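Local coordinates for putative oxidoreductase (Jannaschia sp., PDB 3C24), which is a putative oxidoreductase of unestablished substrate that probably binds a dinucleotide cofactor through its Rossmann-type domain, at residues L100-E112 with P273-G285. Sequence-based numbering, arbitrary orientation. Where two conformers were deposited one is given.
Sequences LDAAAPYAGVMPE and PAKVKQAAELIAG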
ATOM      1  N   LEU A 100      12.906 -15.732  15.495  1.00 17.94           N
ATOM      2  CA  LEU A 100      11.773 -15.187  14.761  1.00 18.88           C
ATOM      3  C   LEU A 100      12.106 -13.988  13.881  1.00 17.34           C
ATOM      4  O   LEU A 100      11.196 -13.262  13.437  1.00 18.41           O
ATOM      5  CB  LEU A 100      10.674 -14.808  15.775  1.00 17.52           C
ATOM      6  CG  LEU A 100      10.216 -15.915  16.749  1.00 20.09           C
ATOM      7  CD1 LEU A 100       9.017 -15.498  17.665  1.00 22.85           C
ATOM      8  CD2 LEU A 100       9.898 -17.187  15.966  1.00 21.22           C
ATOM      9  N   ASP A 101      13.391 -13.737  13.695  1.00 18.86           N
ATOM     10  CA  ASP A 101      13.882 -12.617  12.920  1.00 19.87           C
ATOM     11  C   ASP A 101      15.327 -12.878  12.546  1.00 18.84           C
ATOM     12  O   ASP A 101      16.105 -13.383  13.347  1.00 20.08           O
ATOM     13  CB  ASP A 101      13.760 -11.324  13.735  1.00 22.26           C
ATOM     14  CG  ASP A 101      13.952 -10.073  12.882  1.00 28.75           C
ATOM     15  OD1 ASP A 101      15.062  -9.812  12.349  1.00 29.10           O
ATOM     16  OD2 ASP A 101      12.983  -9.309  12.760  1.00 48.81           O
ATOM     17  N   ALA A 102      15.665 -12.577  11.303  1.00 18.10           N
ATOM     18  CA  ALA A 102      17.021 -12.794  10.815  1.00 16.05           C
ATOM     19  C   ALA A 102      18.067 -11.809  11.317  1.00 18.35           C
ATOM     20  O   ALA A 102      19.239 -11.996  11.025  1.00 17.27           O
ATOM     21  CB  ALA A 102      17.067 -12.770   9.251  1.00 16.04           C
ATOM     22  N   ALA A 103      17.646 -10.736  11.995  1.00 19.22           N
ATOM     23  CA  ALA A 103      18.599  -9.705  12.389  1.00 20.45           C
ATOM     24  C   ALA A 103      19.799 -10.198  13.208  1.00 20.60           C
ATOM     25  O   ALA A 103      20.942 -10.045  12.793  1.00 19.73           O
ATOM     26  CB  ALA A 103      17.854  -8.524  13.133  1.00 21.80           C
ATOM     27  N   ALA A 104      19.545 -10.787  14.370  1.00 21.63           N
ATOM     28  CA  ALA A 104      20.674 -11.262  15.215  1.00 20.43           C
ATOM     29  C   ALA A 104      21.523 -12.321  14.508  1.00 19.18           C
ATOM     30  O   ALA A 104      22.741 -12.250  14.493  1.00 17.75           O
ATOM     31  CB  ALA A 104      20.168 -11.760  16.598  1.00 22.04           C
ATOM     32  N   PRO A 105      20.891 -13.314  13.885  1.00 20.17           N
ATOM     33  CA  PRO A 105      21.598 -14.333  13.125  1.00 19.53           C
ATOM     34  C   PRO A 105      22.513 -13.724  12.083  1.00 20.02           C
ATOM     35  O   PRO A 105      23.693 -14.074  11.998  1.00 20.05           O
ATOM     36  CB  PRO A 105      20.435 -15.071  12.466  1.00 20.85           C
ATOM     37  CG  PRO A 105      19.459 -15.049  13.521  1.00 21.06           C
ATOM     38  CD  PRO A 105      19.465 -13.649  13.969  1.00 19.68           C
ATOM     39  N   TYR A 106      21.979 -12.814  11.290  1.00 18.88           N
ATOM     40  CA  TYR A 106      22.774 -12.236  10.170  1.00 19.47           C
ATOM     41  C   TYR A 106      23.826 -11.271  10.688  1.00 19.55           C
ATOM     42  O   TYR A 106      24.873 -11.074  10.059  1.00 21.74           O
ATOM     43  CB  TYR A 106      21.869 -11.573   9.107  1.00 20.44           C
ATOM     44  CG  TYR A 106      22.557 -11.329   7.800  1.00 17.35           C
ATOM     45  CD1 TYR A 106      23.087 -12.366   7.087  1.00 18.71           C
ATOM     46  CD2 TYR A 106      22.695 -10.042   7.289  1.00 19.26           C
ATOM     47  CE1 TYR A 106      23.753 -12.150   5.896  1.00 21.29           C
ATOM     48  CE2 TYR A 106      23.344  -9.819   6.122  1.00 22.31           C
ATOM     49  CZ  TYR A 106      23.874 -10.882   5.418  1.00 24.33           C
ATOM     50  OH  TYR A 106      24.501 -10.691   4.225  1.00 22.72           O
ATOM     51  N   ALA A 107      23.559 -10.693  11.843  1.00 21.13           N
ATOM     52  CA  ALA A 107      24.526  -9.770  12.479  1.00 18.62           C
ATOM     53  C   ALA A 107      25.737 -10.516  12.957  1.00 21.64           C
ATOM     54  O   ALA A 107      26.795  -9.934  13.200  1.00 21.72           O
ATOM     55  CB  ALA A 107      23.913  -9.029  13.638  1.00 15.25           C
ATOM     56  N   GLY A 108      25.555 -11.821  13.114  1.00 19.31           N
ATOM     57  CA  GLY A 108      26.626 -12.699  13.531  1.00 22.92           C
ATOM     58  C   GLY A 108      26.827 -12.802  15.031  1.00 22.65           C
ATOM     59  O   GLY A 108      27.912 -13.175  15.493  1.00 23.76           O
ATOM     60  N   VAL A 109      25.762 -12.563  15.774  1.00 20.14           N
ATOM     61  CA  VAL A 109      25.842 -12.538  17.250  1.00 20.13           C
ATOM     62  C   VAL A 109      25.334 -13.785  17.924  1.00 20.36           C
ATOM     63  O   VAL A 109      25.394 -13.888  19.144  1.00 22.06           O
ATOM     64  CB  VAL A 109      25.145 -11.270  17.838  1.00 23.41           C
ATOM     65  CG1 VAL A 109      25.764 -10.020  17.221  1.00 27.03           C
ATOM     66  CG2 VAL A 109      23.659 -11.249  17.598  1.00 21.29           C
HETATM   67  N   MSE A 110      24.853 -14.751  17.150  1.00 21.95           N
HETATM   68  CA  MSE A 110      24.392 -16.033  17.750  1.00 20.97           C
HETATM   69  C   MSE A 110      25.590 -16.799  18.276  1.00 20.17           C
HETATM   70  O   MSE A 110      26.652 -16.834  17.632  1.00 18.57           O
HETATM   71  CB  MSE A 110      23.585 -16.909  16.769  1.00 22.78           C
HETATM   72  CG  MSE A 110      22.345 -16.231  16.194  1.00 24.28           C
HETATM   73 SE   MSE A 110      21.101 -15.592  17.569  0.75 21.51          SE
HETATM   74  CE  MSE A 110      20.522 -17.247  18.178  1.00 15.71           C
ATOM     75  N   PRO A 111      25.459 -17.404  19.470  1.00 19.03           N
ATOM     76  CA  PRO A 111      26.622 -18.123  19.973  1.00 20.81           C
ATOM     77  C   PRO A 111      26.982 -19.268  19.097  1.00 19.32           C
ATOM     78  O   PRO A 111      26.119 -19.884  18.493  1.00 20.88           O
ATOM     79  CB  PRO A 111      26.156 -18.668  21.328  1.00 21.90           C
ATOM     80  CG  PRO A 111      24.910 -18.008  21.643  1.00 21.22           C
ATOM     81  CD  PRO A 111      24.332 -17.416  20.409  1.00 20.65           C
ATOM     82  N   GLU A 112      28.272 -19.518  19.000  1.00 20.15           N
ATOM     83  CA  GLU A 112      28.795 -20.653  18.237  0.50 18.93           C
ATOM     84  C   GLU A 112      28.622 -21.946  19.004  1.00 18.61           C
ATOM     85  O   GLU A 112      29.206 -22.135  20.064  1.00 22.11           O
ATOM     86  CB  GLU A 112      30.289 -20.456  17.928  0.50 20.66           C
ATOM     87  CG  GLU A 112      30.900 -21.529  17.076  0.50 22.75           C
ATOM     88  CD  GLU A 112      32.420 -21.419  16.981  0.50 27.67           C
ATOM     89  OE1 GLU A 112      33.002 -20.463  17.539  0.50 23.59           O
ATOM     90  OE2 GLU A 112      33.038 -22.301  16.353  0.50 27.95           O
ATOM     91  N   PRO A 273      23.978  -7.168   0.608  1.00 19.44           N
ATOM     92  CA  PRO A 273      24.265  -7.876   1.861  1.00 19.91           C
ATOM     93  C   PRO A 273      25.131  -7.102   2.828  1.00 21.02           C
ATOM     94  O   PRO A 273      24.975  -7.219   4.040  1.00 19.57           O
ATOM     95  CB  PRO A 273      24.996  -9.110   1.364  1.00 22.16           C
ATOM     96  CG  PRO A 273      24.354  -9.402   0.053  1.00 17.95           C
ATOM     97  CD  PRO A 273      24.049  -8.070  -0.551  1.00 20.10           C
ATOM     98  N   ALA A 274      26.029  -6.287   2.312  1.00 20.78           N
ATOM     99  CA  ALA A 274      26.902  -5.525   3.188  1.00 22.56           C
ATOM    100  C   ALA A 274      26.123  -4.471   3.983  1.00 22.96           C
ATOM    101  O   ALA A 274      26.358  -4.263   5.179  1.00 23.53           O
ATOM    102  CB  ALA A 274      28.064  -4.894   2.380  1.00 22.67           C
ATOM    103  N   LYS A 275      25.160  -3.838   3.334  1.00 20.45           N
ATOM    104  CA  LYS A 275      24.345  -2.828   3.989  1.00 20.32           C
ATOM    105  C   LYS A 275      23.311  -3.498   4.896  1.00 18.03           C
ATOM    106  O   LYS A 275      22.963  -3.016   5.961  1.00 19.51           O
ATOM    107  CB  LYS A 275      23.602  -1.933   2.984  1.00 23.70           C
ATOM    108  CG  LYS A 275      24.489  -0.928   2.249  1.00 33.10           C
ATOM    109  CD  LYS A 275      25.132   0.081   3.189  1.00 35.78           C
ATOM    110  N   VAL A 276      22.806  -4.631   4.426  1.00 18.74           N
ATOM    111  CA  VAL A 276      21.818  -5.401   5.193  1.00 20.12           C
ATOM    112  C   VAL A 276      22.461  -5.857   6.501  1.00 18.84           C
ATOM    113  O   VAL A 276      21.817  -5.827   7.576  1.00 17.92           O
ATOM    114  CB  VAL A 276      21.249  -6.581   4.372  1.00 17.94           C
ATOM    115  CG1 VAL A 276      20.317  -7.528   5.201  1.00 16.48           C
ATOM    116  CG2 VAL A 276      20.475  -6.055   3.127  1.00 17.23           C
ATOM    117  N   LYS A 277      23.714  -6.294   6.420  1.00 18.38           N
ATOM    118  CA  LYS A 277      24.428  -6.712   7.641  1.00 20.40           C
ATOM    119  C   LYS A 277      24.599  -5.535   8.615  1.00 22.53           C
ATOM    120  O   LYS A 277      24.495  -5.691   9.826  1.00 20.88           O
ATOM    121  CB  LYS A 277      25.787  -7.329   7.338  1.00 21.23           C
ATOM    122  CG  LYS A 277      26.375  -7.962   8.586  1.00 22.63           C
ATOM    123  CD  LYS A 277      27.593  -8.768   8.342  1.00 27.60           C
ATOM    124  CE  LYS A 277      28.062  -9.358   9.696  1.00 30.21           C
ATOM    125  NZ  LYS A 277      29.521  -9.535   9.740  1.00 38.60           N
ATOM    126  N   GLN A 278      24.844  -4.349   8.084  1.00 22.78           N
ATOM    127  CA  GLN A 278      24.932  -3.162   8.947  1.00 22.97           C
ATOM    128  C   GLN A 278      23.611  -2.880   9.648  1.00 21.37           C
ATOM    129  O   GLN A 278      23.607  -2.529  10.824  1.00 24.26           O
ATOM    130  CB  GLN A 278      25.374  -1.924   8.157  1.00 24.43           C
ATOM    131  CG  GLN A 278      26.783  -2.046   7.708  1.00 21.19           C
ATOM    132  CD  GLN A 278      27.181  -0.946   6.726  1.00 34.64           C
ATOM    133  OE1 GLN A 278      26.428  -0.037   6.485  1.00 34.80           O
ATOM    134  NE2 GLN A 278      28.370  -1.049   6.162  1.00 44.50           N
ATOM    135  N   ALA A 279      22.506  -3.044   8.924  1.00 20.54           N
ATOM    136  CA  ALA A 279      21.161  -2.833   9.487  1.00 20.09           C
ATOM    137  C   ALA A 279      20.903  -3.873  10.585  1.00 22.36           C
ATOM    138  O   ALA A 279      20.387  -3.569  11.674  1.00 22.14           O
ATOM    139  CB  ALA A 279      20.110  -2.912   8.427  1.00 20.72           C
ATOM    140  N   ALA A 280      21.309  -5.106  10.308  1.00 21.46           N
ATOM    141  CA  ALA A 280      21.121  -6.215  11.254  1.00 20.99           C
ATOM    142  C   ALA A 280      21.884  -5.939  12.565  1.00 21.60           C
ATOM    143  O   ALA A 280      21.382  -6.131  13.666  1.00 22.78           O
ATOM    144  CB  ALA A 280      21.547  -7.561  10.609  1.00 19.30           C
ATOM    145  N   GLU A 281      23.089  -5.426  12.424  1.00 19.80           N
ATOM    146  CA  GLU A 281      23.905  -5.103  13.570  1.00 23.56           C
ATOM    147  C   GLU A 281      23.252  -3.986  14.387  1.00 28.14           C
ATOM    148  O   GLU A 281      23.226  -3.990  15.623  1.00 30.19           O
ATOM    149  CB  GLU A 281      25.308  -4.719  13.092  1.00 20.10           C
ATOM    150  CG  GLU A 281      26.076  -5.897  12.572  1.00 24.79           C
ATOM    151  CD  GLU A 281      27.278  -5.498  11.773  1.00 33.07           C
ATOM    152  OE1 GLU A 281      27.409  -4.289  11.484  1.00 43.18           O
ATOM    153  OE2 GLU A 281      28.081  -6.383  11.412  1.00 36.38           O
ATOM    154  N   LEU A 282      22.660  -3.055  13.679  1.00 28.85           N
ATOM    155  CA  LEU A 282      22.030  -1.938  14.323  1.00 28.84           C
ATOM    156  C   LEU A 282      20.873  -2.441  15.179  1.00 31.08           C
ATOM    157  O   LEU A 282      20.710  -2.084  16.369  1.00 30.52           O
ATOM    158  CB  LEU A 282      21.555  -0.961  13.243  1.00 32.31           C
ATOM    159  CG  LEU A 282      21.165   0.466  13.523  1.00 37.37           C
ATOM    160  CD1 LEU A 282      22.259   1.163  14.307  1.00 31.79           C
ATOM    161  CD2 LEU A 282      20.933   1.140  12.167  1.00 38.77           C
ATOM    162  N   ILE A 283      20.111  -3.347  14.584  1.00 22.94           N
ATOM    163  CA  ILE A 283      18.908  -3.896  15.198  1.00 26.83           C
ATOM    164  C   ILE A 283      19.210  -4.796  16.387  1.00 26.66           C
ATOM    165  O   ILE A 283      18.490  -4.784  17.397  1.00 28.73           O
ATOM    166  CB  ILE A 283      18.091  -4.690  14.161  1.00 22.29           C
ATOM    167  CG1 ILE A 283      17.503  -3.711  13.140  1.00 25.97           C
ATOM    168  CG2 ILE A 283      16.938  -5.482  14.825  1.00 25.42           C
ATOM    169  CD1 ILE A 283      16.971  -4.347  11.811  1.00 22.06           C
ATOM    170  N   ALA A 284      20.245  -5.600  16.232  1.00 25.30           N
ATOM    171  CA  ALA A 284      20.597  -6.582  17.265  1.00 30.83           C
ATOM    172  C   ALA A 284      21.334  -5.868  18.402  1.00 35.07           C
ATOM    173  O   ALA A 284      21.492  -6.372  19.514  1.00 34.85           O
ATOM    174  CB  ALA A 284      21.417  -7.739  16.676  1.00 29.02           C
ATOM    175  N   GLY A 285      21.750  -4.651  18.099  1.00 38.43           N
ATOM    176  CA  GLY A 285      22.463  -3.797  19.069  1.00 41.13           C
ATOM    177  C   GLY A 285      23.977  -3.862  18.953  1.00 42.09           C
ATOM    178  O   GLY A 285      24.581  -4.931  19.118  1.00 44.20           O
TER
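Tyr106 of the short helix 103-107 is a knob set in a hole formed by Pro273, Val276, Lys277 and Ala280 of helix 273-284; small alanines let the helix after strand 96-99 of the Rossmann-type sheet pack closely against the last helix of the C-terminal part. The two helix axes come within 7.8 Å, with a signed crossing angle of -120°. Tyr106 OH lies 3.3 Å from Pro273 CB, while the carbonyl O of Pro273 sits at the ring edge, in its plane; the hydroxyl itself is hydrogen-bonded to Glu185 of helix 184-217. CG1 of Val276 approaches the ring obliquely, and the backbone of Lys277 passes its edge, with Lys277 N 3.6 Å from Tyr106 CE2. With CG anti to the backbone N (chi1 -164°), the Tyr106 ring is carried across to the neighbouring helix. A leucine here would probably leave the hole between Pro273 and Ala280 partly unfilled and Glu185 without its phenol partner. Beyond its CB, the extended Lys277 chain runs alongside the end of helix 103-107, CE 3.6 Å from Tyr106 O. Ala280 then brings the backbones close, its CA 4.5 Å from that of Ala103, and Glu281 lays CG against Ala107 CB. Ile283 turns CG2 onto Ala103 CB, while the backbone N of Ala103 is held by Asp101 OD1 in a capping bond. Finally Ala284 CB rests 3.9 Å from Ala104 CA and 4.1 Å from Ala107 CB.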